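Local structure of family 88 glycosyl hydrolase (Bacteroides thetaiotaomicron, 5NOA) at residues A[231-236]-A[293-298]; A[235-240]-A[255-260]. The protein probably acts as a family 88 glycoside hydrolase, related to unsaturated rhamnogalacturonyl hydrolases, in a gut bacterium that degrades complex plant glycans. All coordinates share one frame; numbering follows the deposited sequence.

In the fold
Both contacts start from helix 226-242, and their first segments overlap at Gly235 and Leu236. Following the chain onward, contact 2 closes first: 14 intervening residues turn the chain back so that 255-260, on helix 250-266, packs against 235-240. Contact 1 closes later, after 56 intervening residues, when 293-298 on helix 289-304 comes beside 231-236; the shorter loop of contact 2 therefore falls within its span. The centres lie about 9 Å apart. Phe257 joins the two, its ring touching the carbonyl oxygens of Leu233 and Gly298, so that three helices consecutive in the chain, 226-242, 250-266 and 289-304, are packed together, consistent with the mainly helical (alpha/alpha)6 barrel of the family.

Contact 1: residues A[231-236]-A[293-298]; sequences WVLAGL and AFFTYG
Trp231 and Phe294 both hold CG anti to the carbonyl carbon and beside the backbone N (chi1 -67° for Trp231), and this brings their rings together between the helices. The CB of Trp231 points away from helix 289-304, yet the indole reaches back and offers one face to the tip of the phenyl ring. Phe294 CZ lies 3.3 Å from Trp231 CZ3, a tight approach, and the centroid of the six-membered indole ring is 4.5 Å from that of the phenyl. The planes are inclined at 38°, an oblique pairing. An alanine in place of Trp231 would probably leave the CZ and CE2 tip of Phe294 without its aromatic cover and open a gap beside Tyr163, whose ring also meets the indole. The two segments run nearly parallel, at 27° with axes 8.1 Å apart. This is consistent with neighbouring inner helices of the (alpha/alpha)6 barrel found in family 88 and related six-hairpin enzymes. Small residues allow the close approach: the CA atoms of Ala234 and Gly298 are 4.7 Å apart, and Gly298, which has no side chain, lets Leu233 CG lie close to its CA. Ala234 CB touches two rings in directions roughly at right angles, Phe294 CD1 at 3.9 Å and the edge of Tyr297 at CD2, also 3.9 Å. Farther round the helix, Leu233 CD2 sits over the backbone of Gly298, 4.0 Å from its CA. Leu233 CD2 also meets the edge of the Phe295 ring, 4.0 Å from Phe295 CD1, the two side chains crossing at about a right angle. Phe295 also meets the ring of Trp274.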
loop_
_atom_site.group_PDB
_atom_site.type_symbol
_atom_site.label_atom_id
_atom_site.label_comp_id
_atom_site.label_asym_id
_atom_site.label_seq_id
_atom_site.Cartn_x
_atom_site.Cartn_y
_atom_site.Cartn_z
ATOM N N TRP A 231 -4.943 -0.373 0.958
ATOM C CA TRP A 231 -4.004 0.704 0.744
ATOM C C TRP A 231 -3.925 1.593 1.967
ATOM O O TRP A 231 -2.840 1.996 2.414
ATOM C CB TRP A 231 -4.385 1.604 -0.431
ATOM C CG TRP A 231 -4.323 1.007 -1.811
ATOM C CD1 TRP A 231 -5.375 0.874 -2.651
ATOM C CD2 TRP A 231 -3.166 0.621 -2.569
ATOM N NE1 TRP A 231 -4.958 0.404 -3.868
ATOM C CE2 TRP A 231 -3.615 0.241 -3.842
ATOM C CE3 TRP A 231 -1.798 0.570 -2.317
ATOM C CZ2 TRP A 231 -2.754 -0.186 -4.849
ATOM C CZ3 TRP A 231 -0.944 0.166 -3.340
ATOM C CH2 TRP A 231 -1.439 -0.228 -4.577
ATOM N N VAL A 232 -5.067 1.914 2.558
ATOM C CA VAL A 232 -5.087 2.846 3.673
ATOM C C VAL A 232 -4.414 2.240 4.903
ATOM O O VAL A 232 -3.612 2.892 5.576
ATOM C CB VAL A 232 -6.497 3.341 4.006
ATOM C CG1 VAL A 232 -6.445 4.327 5.176
ATOM C CG2 VAL A 232 -7.180 3.987 2.807
ATOM N N LEU A 233 -4.764 0.999 5.236
ATOM C CA LEU A 233 -4.205 0.398 6.440
ATOM C C LEU A 233 -2.686 0.251 6.298
ATOM O O LEU A 233 -1.929 0.530 7.238
ATOM C CB LEU A 233 -4.844 -0.954 6.736
ATOM C CG LEU A 233 -4.447 -1.556 8.072
ATOM C CD1 LEU A 233 -5.192 -0.855 9.196
ATOM C CD2 LEU A 233 -4.795 -3.047 8.133
ATOM N N ALA A 234 -2.251 -0.235 5.137
ATOM C CA ALA A 234 -0.813 -0.342 4.894
ATOM C C ALA A 234 -0.105 1.004 4.888
ATOM O O ALA A 234 1.013 1.126 5.372
ATOM C CB ALA A 234 -0.564 -1.052 3.573
ATOM N N GLY A 235 -0.774 2.014 4.345
ATOM C CA GLY A 235 -0.215 3.345 4.364
ATOM C C GLY A 235 -0.052 3.928 5.738
ATOM O O GLY A 235 0.968 4.540 6.050
ATOM N N LEU A 236 -1.052 3.733 6.590
ATOM C CA LEU A 236 -0.959 4.170 7.956
ATOM C C LEU A 236 0.155 3.434 8.708
ATOM O O LEU A 236 0.868 4.049 9.508
ATOM C CB LEU A 236 -2.285 4.022 8.682
ATOM C CG LEU A 236 -3.354 5.027 8.301
ATOM C CD1 LEU A 236 -4.722 4.607 8.826
ATOM C CD2 LEU A 236 -2.984 6.432 8.753
ATOM N N ALA A 293 -3.721 -9.142 1.184
ATOM C CA ALA A 293 -2.274 -9.018 1.433
ATOM C C ALA A 293 -1.933 -7.722 2.152
ATOM O O ALA A 293 -1.160 -7.700 3.082
ATOM C CB ALA A 293 -1.494 -9.145 0.124
ATOM N N PHE A 294 -2.508 -6.608 1.710
ATOM C CA PHE A 294 -2.271 -5.344 2.395
ATOM C C PHE A 294 -2.749 -5.420 3.839
ATOM O O PHE A 294 -2.111 -4.856 4.717
ATOM C CB PHE A 294 -2.939 -4.162 1.688
ATOM C CG PHE A 294 -2.237 -3.678 0.436
ATOM C CD1 PHE A 294 -0.902 -3.304 0.465
ATOM C CD2 PHE A 294 -2.910 -3.582 -0.756
ATOM C CE1 PHE A 294 -0.235 -2.854 -0.669
ATOM C CE2 PHE A 294 -2.269 -3.109 -1.906
ATOM C CZ PHE A 294 -0.923 -2.763 -1.851
ATOM N N PHE A 295 -3.895 -6.055 4.087
ATOM C CA PHE A 295 -4.376 -6.194 5.457
ATOM C C PHE A 295 -3.446 -7.070 6.287
ATOM O O PHE A 295 -3.244 -6.802 7.472
ATOM C CB PHE A 295 -5.791 -6.770 5.498
ATOM C CG PHE A 295 -6.852 -5.898 4.860
ATOM C CD1 PHE A 295 -6.908 -4.530 5.060
ATOM C CD2 PHE A 295 -7.862 -6.481 4.132
ATOM C CE1 PHE A 295 -7.918 -3.760 4.510
ATOM C CE2 PHE A 295 -8.863 -5.714 3.573
ATOM C CZ PHE A 295 -8.896 -4.349 3.752
ATOM N N THR A 296 -2.918 -8.129 5.690
ATOM C CA THR A 296 -2.040 -9.036 6.393
ATOM C C THR A 296 -0.755 -8.317 6.764
ATOM O O THR A 296 -0.241 -8.510 7.867
ATOM C CB THR A 296 -1.773 -10.265 5.553
ATOM O OG1 THR A 296 -3.006 -10.869 5.192
ATOM C CG2 THR A 296 -0.958 -11.319 6.228
ATOM N N TYR A 297 -0.249 -7.453 5.883
ATOM C CA TYR A 297 0.853 -6.565 6.233
ATOM C C TYR A 297 0.493 -5.619 7.344
ATOM O O TYR A 297 1.183 -5.513 8.360
ATOM C CB TYR A 297 1.318 -5.727 5.023
ATOM C CG TYR A 297 2.325 -4.668 5.396
ATOM C CD1 TYR A 297 3.583 -5.012 5.845
ATOM C CD2 TYR A 297 1.996 -3.321 5.340
ATOM C CE1 TYR A 297 4.506 -4.050 6.182
ATOM C CE2 TYR A 297 2.926 -2.347 5.704
ATOM C CZ TYR A 297 4.190 -2.723 6.144
ATOM O OH TYR A 297 5.139 -1.777 6.494
ATOM N N GLY A 298 -0.588 -4.853 7.162
ATOM C CA GLY A 298 -0.879 -3.766 8.115
ATOM C C GLY A 298 -1.208 -4.293 9.501
ATOM O O GLY A 298 -0.772 -3.730 10.499
#

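Contact 2: residues A[235-240]-A[255-260]; sequences GLAKVL and DRFRTL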
loop_
_atom_site.group_PDB
_atom_site.type_symbol
_atom_site.label_atom_id
_atom_site.label_comp_id
_atom_site.label_asym_id
_atom_site.label_seq_id
_atom_site.Cartn_x
_atom_site.Cartn_y
_atom_site.Cartn_z
ATOM N N GLY A 235 -0.774 2.014 4.345
ATOM C CA GLY A 235 -0.215 3.345 4.364
ATOM C C GLY A 235 -0.052 3.928 5.738
ATOM O O GLY A 235 0.968 4.540 6.050
ATOM N N LEU A 236 -1.052 3.733 6.590
ATOM C CA LEU A 236 -0.959 4.170 7.956
ATOM C C LEU A 236 0.155 3.434 8.708
ATOM O O LEU A 236 0.868 4.049 9.508
ATOM C CB LEU A 236 -2.285 4.022 8.682
ATOM C CG LEU A 236 -3.354 5.027 8.301
ATOM C CD1 LEU A 236 -4.722 4.607 8.826
ATOM C CD2 LEU A 236 -2.984 6.432 8.753
ATOM N N ALA A 237 0.332 2.146 8.459
ATOM C CA ALA A 237 1.456 1.423 9.054
ATOM C C ALA A 237 2.768 2.055 8.643
ATOM O O ALA A 237 3.623 2.281 9.482
ATOM C CB ALA A 237 1.379 -0.049 8.669
ATOM N N LYS A 238 2.928 2.371 7.369
ATOM C CA LYS A 238 4.182 2.988 6.926
ATOM C C LYS A 238 4.404 4.374 7.522
ATOM O O LYS A 238 5.541 4.729 7.860
ATOM C CB LYS A 238 4.215 3.008 5.417
ATOM C CG LYS A 238 4.462 1.629 4.845
ATOM C CD LYS A 238 4.271 1.609 3.365
ATOM C CE LYS A 238 5.455 2.053 2.599
ATOM N NZ LYS A 238 6.638 1.153 2.717
ATOM N N VAL A 239 3.334 5.139 7.711
ATOM C CA VAL A 239 3.448 6.434 8.397
ATOM C C VAL A 239 3.956 6.212 9.812
ATOM O O VAL A 239 4.919 6.890 10.250
ATOM C CB VAL A 239 2.114 7.195 8.416
ATOM C CG1 VAL A 239 2.114 8.323 9.430
ATOM C CG2 VAL A 239 1.795 7.740 7.049
ATOM N N LEU A 240 3.310 5.294 10.553
ATOM C CA LEU A 240 3.687 5.099 11.947
ATOM C C LEU A 240 5.081 4.525 12.084
ATOM O O LEU A 240 5.724 4.749 13.118
ATOM C CB LEU A 240 2.666 4.227 12.641
ATOM C CG LEU A 240 1.331 4.930 12.818
ATOM C CD1 LEU A 240 0.263 3.978 13.367
ATOM C CD2 LEU A 240 1.433 6.169 13.692
ATOM N N ASP A 255 -4.894 6.468 16.486
ATOM C CA ASP A 255 -6.310 6.238 16.778
ATOM C C ASP A 255 -7.048 5.728 15.542
ATOM O O ASP A 255 -7.843 4.794 15.621
ATOM C CB ASP A 255 -6.993 7.501 17.321
ATOM C CG ASP A 255 -6.621 7.833 18.772
ATOM O OD1 ASP A 255 -5.956 7.015 19.428
ATOM O OD2 ASP A 255 -6.979 8.950 19.225
ATOM N N ARG A 256 -6.781 6.346 14.395
ATOM C CA ARG A 256 -7.425 5.891 13.167
ATOM C C ARG A 256 -6.940 4.519 12.732
ATOM O O ARG A 256 -7.717 3.704 12.249
ATOM C CB ARG A 256 -7.231 6.903 12.037
ATOM C CG ARG A 256 -7.873 6.526 10.721
ATOM C CD ARG A 256 -9.375 6.364 10.722
ATOM N NE ARG A 256 -10.024 7.650 10.881
ATOM C CZ ARG A 256 -10.678 8.053 11.948
ATOM N NH1 ARG A 256 -10.780 7.286 13.064
ATOM N NH2 ARG A 256 -11.189 9.269 11.946
ATOM N N PHE A 257 -5.650 4.277 12.856
ATOM C CA PHE A 257 -5.116 2.952 12.552
ATOM C C PHE A 257 -5.822 1.880 13.383
ATOM O O PHE A 257 -6.208 0.859 12.847
ATOM C CB PHE A 257 -3.620 2.964 12.810
ATOM C CG PHE A 257 -2.916 1.699 12.469
ATOM C CD1 PHE A 257 -2.790 1.267 11.176
ATOM C CD2 PHE A 257 -2.254 0.990 13.443
ATOM C CE1 PHE A 257 -2.080 0.118 10.852
ATOM C CE2 PHE A 257 -1.561 -0.162 13.132
ATOM C CZ PHE A 257 -1.483 -0.597 11.841
ATOM N N ARG A 258 -6.007 2.150 14.671
ATOM C CA ARG A 258 -6.671 1.181 15.521
ATOM C C ARG A 258 -8.137 0.967 15.145
ATOM O O ARG A 258 -8.608 -0.178 15.187
ATOM C CB ARG A 258 -6.573 1.576 16.987
ATOM C CG ARG A 258 -5.139 1.442 17.504
ATOM C CD ARG A 258 -5.142 1.645 18.987
ATOM N NE ARG A 258 -3.845 1.645 19.592
ATOM C CZ ARG A 258 -3.366 2.577 20.398
ATOM N NH1 ARG A 258 -4.058 3.642 20.778
ATOM N NH2 ARG A 258 -2.150 2.390 20.852
ATOM N N THR A 259 -8.855 2.051 14.795
ATOM C CA THR A 259 -10.278 1.898 14.436
ATOM C C THR A 259 -10.421 1.123 13.125
ATOM O O THR A 259 -11.241 0.202 12.989
ATOM C CB THR A 259 -11.035 3.243 14.357
ATOM O OG1 THR A 259 -10.606 4.117 13.264
ATOM C CG2 THR A 259 -11.001 3.935 15.653
ATOM N N LEU A 260 -9.590 1.480 12.168
ATOM C CA LEU A 260 -9.623 0.799 10.870
ATOM C C LEU A 260 -9.238 -0.670 11.016
ATOM O O LEU A 260 -9.905 -1.551 10.472
ATOM C CB LEU A 260 -8.680 1.514 9.912
ATOM C CG LEU A 260 -8.609 0.992 8.503
ATOM C CD1 LEU A 260 -9.953 1.035 7.825
ATOM C CD2 LEU A 260 -7.556 1.726 7.691
#
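Arg256 touches Leu236 with the aliphatic part of its side chain, at the start of the packing face of a helical hairpin. Helices 226-242 and 250-266 follow each other in the chain and run antiparallel at 147°, their axes 10.2 Å apart, as in the helix pairs from which (alpha/alpha)6 barrels are built. Arg256 CG lies 4.1 Å from Leu236 CD1. Beyond it the chain bends twice, at chi2 and chi3, and carries the guanidinium away from the interface. There NE forms a salt bridge with Asp193 and the charged group makes a cation-pi contact with Tyr197, while NH1 donates to Thr259 OG1 one turn on (3.2 Å, N-H...O 148°). Phe257 carries most of the contact. Its CB points toward helix 226-242, and with CG anti to the backbone N (chi1 -177°) the ring lies against Leu236, Ala237 and Leu240, which approach it obliquely from one side of its plane. Leu236 CB comes to Phe257 CD1 at 3.8 Å, and Ala237 CB lies 4.1 Å from Phe257 CE1, so one ortho-meta side is covered by adjacent residues. Leu240, a turn later, brings a methyl against the other ortho carbon, Leu240 CD1 to Phe257 CD2 being 3.9 Å. Last along the segment, Leu260 meets the partner helix by methyl tips, Leu260 CD2 lying 4.2 Å from Leu236 CD1.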